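(S)-2-haloacid dehalogenase 4A (Burkholderia cepacia, PDB 2NO4) catalyses the hydrolytic dehalogenation of short-chain (S)-2-haloalkanoic acids to (R)-2-hydroxyalkanoic acids, inverting the configuration at the carbon that carried the halogen. Local coordinates at residues E115-S119 against A120-V124; G130-E133 against M134-A138; A138-S142 against K143-V147. All coordinates share one frame; numbering follows the deposited sequence.

Contact 1. Residues E115-S119 against A120-V124. With SO4 (sulfate ion), chain M.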
# COMPACT_ATOMS: atom_id res chain seq x y z
N GLU B 115 -23.15 18.80 -10.89
CA GLU B 115 -24.27 19.40 -11.62
C GLU B 115 -23.83 20.38 -12.72
O GLU B 115 -24.28 20.30 -13.82
CB GLU B 115 -25.31 20.04 -10.69
CG GLU B 115 -26.54 20.65 -11.44
CD GLU B 115 -27.11 19.74 -12.56
OE1 GLU B 115 -27.64 18.65 -12.25
OE2 GLU B 115 -27.03 20.13 -13.76
N LYS B 116 -22.87 21.26 -12.43
CA LYS B 116 -22.37 22.20 -13.46
C LYS B 116 -21.78 21.44 -14.65
O LYS B 116 -22.06 21.75 -15.82
CB LYS B 116 -21.32 23.16 -12.89
CG LYS B 116 -21.80 24.15 -11.80
CD LYS B 116 -20.65 25.13 -11.43
CE LYS B 116 -20.93 26.03 -10.22
NZ LYS B 116 -22.13 26.85 -10.53
N LEU B 117 -20.99 20.41 -14.35
CA LEU B 117 -20.38 19.58 -15.40
C LEU B 117 -21.43 18.83 -16.21
O LEU B 117 -21.31 18.71 -17.42
CB LEU B 117 -19.37 18.58 -14.79
CG LEU B 117 -18.10 19.22 -14.23
CD1 LEU B 117 -17.18 18.16 -13.58
CD2 LEU B 117 -17.36 20.01 -15.31
N LYS B 118 -22.45 18.31 -15.54
CA LYS B 118 -23.51 17.61 -16.25
C LYS B 118 -24.30 18.60 -17.16
O LYS B 118 -24.70 18.24 -18.27
CB LYS B 118 -24.42 16.92 -15.25
CG LYS B 118 -24.96 15.56 -15.67
CD LYS B 118 -25.82 15.01 -14.51
CE LYS B 118 -27.19 14.53 -14.98
NZ LYS B 118 -27.24 13.05 -15.19
N SER B 119 -24.44 19.85 -16.70
CA SER B 119 -25.09 20.94 -17.46
C SER B 119 -24.27 21.33 -18.68
O SER B 119 -24.84 21.74 -19.69
CB SER B 119 -25.36 22.18 -16.56
OG SER B 119 -24.26 23.13 -16.54
N ALA B 120 -22.95 21.24 -18.60
CA ALA B 120 -22.10 21.51 -19.75
C ALA B 120 -22.10 20.37 -20.79
O ALA B 120 -21.38 20.44 -21.79
CB ALA B 120 -20.67 21.87 -19.30
N GLY B 121 -22.92 19.34 -20.57
CA GLY B 121 -23.00 18.20 -21.49
C GLY B 121 -21.92 17.10 -21.42
O GLY B 121 -21.84 16.27 -22.33
N TYR B 122 -21.10 17.07 -20.37
CA TYR B 122 -20.18 15.94 -20.15
C TYR B 122 -20.90 14.69 -19.69
O TYR B 122 -21.90 14.77 -19.00
CB TYR B 122 -19.16 16.27 -19.06
CG TYR B 122 -18.16 17.31 -19.45
CD1 TYR B 122 -18.29 18.64 -19.00
CD2 TYR B 122 -17.10 16.99 -20.29
CE1 TYR B 122 -17.34 19.59 -19.34
CE2 TYR B 122 -16.16 17.94 -20.66
CZ TYR B 122 -16.28 19.23 -20.18
OH TYR B 122 -15.33 20.14 -20.57
N ILE B 123 -20.35 13.54 -20.03
CA ILE B 123 -20.66 12.32 -19.29
C ILE B 123 -19.96 12.50 -17.95
O ILE B 123 -18.76 12.82 -17.90
CB ILE B 123 -20.19 11.04 -20.02
CG1 ILE B 123 -20.80 10.93 -21.44
CG2 ILE B 123 -20.52 9.77 -19.18
CD1 ILE B 123 -19.92 10.12 -22.42
N VAL B 124 -20.71 12.33 -16.87
CA VAL B 124 -20.19 12.45 -15.52
C VAL B 124 -20.33 11.08 -14.88
O VAL B 124 -21.44 10.57 -14.69
CB VAL B 124 -20.94 13.54 -14.70
CG1 VAL B 124 -20.33 13.64 -13.25
CG2 VAL B 124 -20.90 14.92 -15.43
S SO4 M . -21.68 29.39 -7.01
O1 SO4 M . -21.22 30.76 -6.78
O2 SO4 M . -21.76 29.13 -8.45
O3 SO4 M . -20.82 28.52 -6.19
O4 SO4 M . -23.02 29.14 -6.51
O HOH W 1 -24.43 15.46 -19.12

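Contact 2. Residues G130-E133 against M134-A138. With SO4 (sulfate ion), chain I.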
# COMPACT_ATOMS: atom_id res chain seq x y z
N GLY B 130 -14.78 0.90 -4.69
CA GLY B 130 -15.89 0.53 -3.81
C GLY B 130 -16.87 -0.33 -4.61
O GLY B 130 -17.11 -0.07 -5.79
N ASN B 131 -17.37 -1.38 -3.98
CA ASN B 131 -18.44 -2.23 -4.55
C ASN B 131 -19.77 -1.48 -4.53
O ASN B 131 -19.94 -0.52 -3.73
CB ASN B 131 -18.52 -3.57 -3.80
CG ASN B 131 -18.73 -3.41 -2.29
OD1 ASN B 131 -17.79 -3.05 -1.57
ND2 ASN B 131 -19.95 -3.73 -1.80
N ASP B 132 -20.72 -1.89 -5.36
CA ASP B 132 -21.94 -1.11 -5.53
C ASP B 132 -22.68 -0.83 -4.23
O ASP B 132 -23.12 0.28 -3.97
CB ASP B 132 -22.86 -1.73 -6.57
CG ASP B 132 -23.90 -0.75 -7.07
OD1 ASP B 132 -25.08 -0.93 -6.74
OD2 ASP B 132 -23.52 0.23 -7.75
N GLU B 133 -22.84 -1.85 -3.40
CA GLU B 133 -23.63 -1.67 -2.19
C GLU B 133 -23.14 -0.55 -1.26
O GLU B 133 -23.95 0.31 -0.85
CB GLU B 133 -23.77 -2.96 -1.38
CG GLU B 133 -24.80 -2.76 -0.26
CD GLU B 133 -24.90 -3.91 0.69
OE1 GLU B 133 -25.28 -3.66 1.87
OE2 GLU B 133 -24.60 -5.06 0.25
N MET B 134 -21.85 -0.55 -0.91
CA MET B 134 -21.31 0.52 -0.06
C MET B 134 -21.33 1.89 -0.77
O MET B 134 -21.67 2.91 -0.16
CB MET B 134 -19.91 0.15 0.47
CG MET B 134 -18.78 0.25 -0.55
SD MET B 134 -17.21 -0.29 0.14
CE MET B 134 -16.77 1.19 1.13
N LEU B 135 -21.01 1.91 -2.06
CA LEU B 135 -20.86 3.16 -2.79
C LEU B 135 -22.24 3.81 -3.04
O LEU B 135 -22.39 5.03 -2.87
CB LEU B 135 -20.18 2.93 -4.12
CG LEU B 135 -19.12 3.92 -4.61
CD1 LEU B 135 -19.00 3.71 -6.11
CD2 LEU B 135 -19.39 5.40 -4.31
N GLN B 136 -23.21 3.00 -3.45
CA GLN B 136 -24.58 3.47 -3.67
C GLN B 136 -25.21 4.09 -2.43
O GLN B 136 -25.83 5.18 -2.51
CB GLN B 136 -25.47 2.36 -4.28
CG GLN B 136 -25.36 2.28 -5.80
CD GLN B 136 -25.71 3.62 -6.48
OE1 GLN B 136 -24.87 4.23 -7.16
NE2 GLN B 136 -26.94 4.09 -6.27
N ALA B 137 -25.04 3.43 -1.29
CA ALA B 137 -25.48 3.98 -0.01
C ALA B 137 -24.90 5.39 0.25
O ALA B 137 -25.64 6.32 0.62
CB ALA B 137 -25.14 3.03 1.16
N ALA B 138 -23.58 5.53 0.07
CA ALA B 138 -22.90 6.84 0.28
C ALA B 138 -23.39 7.88 -0.72
O ALA B 138 -23.65 9.04 -0.35
CB ALA B 138 -21.38 6.69 0.22
S SO4 I . -22.62 -5.56 -4.32
O1 SO4 I . -24.05 -5.45 -4.03
O2 SO4 I . -22.14 -6.86 -3.78
O3 SO4 I . -22.44 -5.53 -5.79
O4 SO4 I . -21.91 -4.45 -3.66

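Contact 3. Residues A138-S142 against K143-V147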
# COMPACT_ATOMS: atom_id res chain seq x y z
N ALA B 138 -23.58 5.53 0.07
CA ALA B 138 -22.90 6.84 0.28
C ALA B 138 -23.39 7.88 -0.72
O ALA B 138 -23.65 9.04 -0.35
CB ALA B 138 -21.38 6.69 0.22
N LEU B 139 -23.54 7.46 -1.98
CA LEU B 139 -24.02 8.36 -3.03
C LEU B 139 -25.46 8.81 -2.77
O LEU B 139 -25.79 9.99 -2.97
CB LEU B 139 -23.88 7.75 -4.43
CG LEU B 139 -22.46 7.49 -4.91
CD1 LEU B 139 -22.51 6.79 -6.29
CD2 LEU B 139 -21.59 8.74 -4.90
N LYS B 140 -26.31 7.88 -2.35
CA LYS B 140 -27.70 8.26 -2.04
C LYS B 140 -27.78 9.21 -0.85
O LYS B 140 -28.47 10.24 -0.91
CB LYS B 140 -28.59 7.03 -1.80
CG LYS B 140 -29.01 6.30 -3.08
CD LYS B 140 -30.42 5.71 -2.91
CE LYS B 140 -31.50 6.83 -2.85
NZ LYS B 140 -32.49 6.67 -1.71
N ALA B 141 -27.09 8.85 0.24
CA ALA B 141 -27.10 9.67 1.46
C ALA B 141 -26.67 11.10 1.21
O ALA B 141 -27.11 12.01 1.90
CB ALA B 141 -26.23 9.06 2.55
N SER B 142 -25.77 11.29 0.24
CA SER B 142 -25.25 12.63 -0.05
C SER B 142 -25.89 13.30 -1.27
O SER B 142 -25.43 14.36 -1.71
CB SER B 142 -23.72 12.58 -0.18
OG SER B 142 -23.35 11.59 -1.14
N LYS B 143 -26.96 12.68 -1.79
CA LYS B 143 -27.68 13.13 -3.01
C LYS B 143 -26.82 13.31 -4.27
O LYS B 143 -27.16 14.11 -5.16
CB LYS B 143 -28.53 14.38 -2.74
CG LYS B 143 -29.55 14.19 -1.64
CD LYS B 143 -30.34 15.48 -1.37
CE LYS B 143 -31.30 15.32 -0.18
NZ LYS B 143 -30.53 15.13 1.11
N LEU B 144 -25.72 12.55 -4.34
CA LEU B 144 -24.81 12.61 -5.48
C LEU B 144 -25.33 11.78 -6.65
O LEU B 144 -24.93 11.97 -7.78
CB LEU B 144 -23.39 12.19 -5.08
CG LEU B 144 -22.68 13.10 -4.07
CD1 LEU B 144 -21.34 12.55 -3.63
CD2 LEU B 144 -22.50 14.53 -4.63
N ASP B 145 -26.26 10.87 -6.33
CA ASP B 145 -27.02 10.05 -7.27
C ASP B 145 -27.53 10.81 -8.51
O ASP B 145 -27.35 10.38 -9.65
CB ASP B 145 -28.19 9.34 -6.52
CG ASP B 145 -29.04 10.31 -5.60
OD1 ASP B 145 -29.80 11.20 -6.08
OD2 ASP B 145 -28.98 10.15 -4.38
N ARG B 146 -28.17 11.95 -8.26
CA ARG B 146 -28.85 12.68 -9.32
C ARG B 146 -27.92 13.45 -10.24
O ARG B 146 -28.35 13.94 -11.27
CB ARG B 146 -29.91 13.62 -8.73
CG ARG B 146 -29.37 14.75 -7.88
CD ARG B 146 -30.47 15.23 -6.91
NE ARG B 146 -30.93 14.16 -6.00
CZ ARG B 146 -31.77 14.36 -4.99
NH1 ARG B 146 -32.25 15.58 -4.76
NH2 ARG B 146 -32.13 13.35 -4.21
N VAL B 147 -26.66 13.56 -9.85
CA VAL B 147 -25.71 14.33 -10.63
C VAL B 147 -24.72 13.43 -11.38
O VAL B 147 -23.68 13.92 -11.84
CB VAL B 147 -25.00 15.44 -9.77
CG1 VAL B 147 -26.01 16.44 -9.29
CG2 VAL B 147 -24.24 14.86 -8.56
O HOH W 2 -30.73 10.25 -2.30

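Contact 1. Residues E115-S119 against A120-V124
G121 and K118 close a Schellman motif, an instructive case of how an α/β fold of the HAD type turns from a helix into a strand. With a positive phi of 80°, G121 swings the chain out of helix 110-119, and its N-H returns to the last turn, G121 N lying 3.1 Å from K118 O. One residue on, Y122 N reaches L117 O in a weak bond of 3.4 Å. The same L117 oxygen lies in the plane of the Y122 ring, at its edge beside CD1. Having CG beside its own backbone N (chi1 -69°), L117 brings CD2 to 4.0 Å from Y122 CD1. V124, already in strand 123-128, turns its CG2 onto the last helical turn, 3.7 Å from K118 N and also touching the CB atoms of L117 and K118.

K116 O is gripped twice. A120 N binds it from the turn, and S119 OG, 2.7 Å from K116 O, turns back onto its own helix. Farther out, L117 packs on C17 and F19 of the central strand 16-19, while Y122 OH is hydrogen-bonded to L232 O. K116 makes a cation-pi contact with W229 and gives a hydrogen bond to a sulfate oxygen. A water spans the turn by donating to both main-chain carbonyls, 2.9 Å from K118 O and 2.6 Å from Y122 O.

Contact 2. Residues G130-E133 against M134-A138
The N131 amide carries M134 over one face: M134 CG stands 4.1 Å from N131 CG, and the sulfur comes in obliquely, M134 SD to N131 OD1 being 3.3 Å. The two side chains cross at about a right angle. At the amide's edge, and nearly in its plane, ND2 gives an almost straight bond of 2.8 Å to O4 of a sulfate ion. N131 holds CG in the tight place between its backbone N and carbonyl carbon (chi1 56°), which turns the amide back past the start of helix 132-141. The D132 carboxylate and the Q136 amide lie almost parallel, 11° apart, yet their polar ends do not meet; D132 was modelled in two conformers, so this arrangement is doubtful.

The first helical bonds begin here, L135 N to N131 O at 3.1 Å and Q136 N to D132 O at 2.8 Å. Around them, W71 N bonds N131 OD1, M134 touches the substrate-binding Y22, L135 rests on strand 123-128, and E133 pairs with K102. N131 stands at the N-cap position but makes no capping bond with its side chain. Instead, sulfate O4 accepts from E133 N at 2.8 Å as well as from the N131 amide. An anion so placed is probably favoured by the helix's positive end, although this one likely came from the crystallisation liquor.

Contact 3. Residues A138-S142 against K143-V147
Helix 132-141 ends in a Schellman motif in which K143, at a positive phi of 55°, bonds back from its N to K140 O at 3.0 Å while L144 N reaches L139 O at 2.9 Å. The apolar pair that often accompanies this motif is present: L139 CD2 packs 3.9 Å from L144 CB, the two side chains crossing at about a right angle. S142 completes the turn. Its OG, set between the backbone N and carbonyl carbon (chi1 53°), points back 2.7 Å to A138 O, whose plane is approached from opposite faces by this hydroxyl and by S142 N. The same oxygen also touches the end of L144, with L144 CD1 3.3 Å from S142 OG. Farther out, L144 rests on A111 and V147 on L114 of helix 110-119.

D145 divides its carboxylate between two tasks. A water donates to both OD2 and K140 O, tying the side chain to the helix end, whereas OD1 accepts on its syn side from R146 NE at 3.2 Å in a salt bridge. K143 CB lies over one guanidinium face of R146. With a carboxylate so near the helix's C-terminal carbonyls, the positive charges of R146 and, more distantly, K140 would probably temper its unfavourable interaction with that end.

The three contacts follow one another along the chain within one HAD-type α/β domain. Contact 1 joins helix 110-119 to strand 123-128; contacts 2 and 3 mark the start and finish of helix 132-141, share A138, and have centres about 10 Å apart. This helix leads from strand 123-128 across to the outermost strand 150-153 as a beta-alpha-beta unit. Contacts 1 and 2 do not touch, their centres lying about 22 Å apart. Contacts 1 and 3 meet directly, however: V147 O packs 3.6 Å from both K118 CD and V124 CG1. The loop that leaves helix 132-141 thus packs against the helix-to-strand turn of contact 1, while contact 2 is the one that abuts the substrate-binding residue Y22.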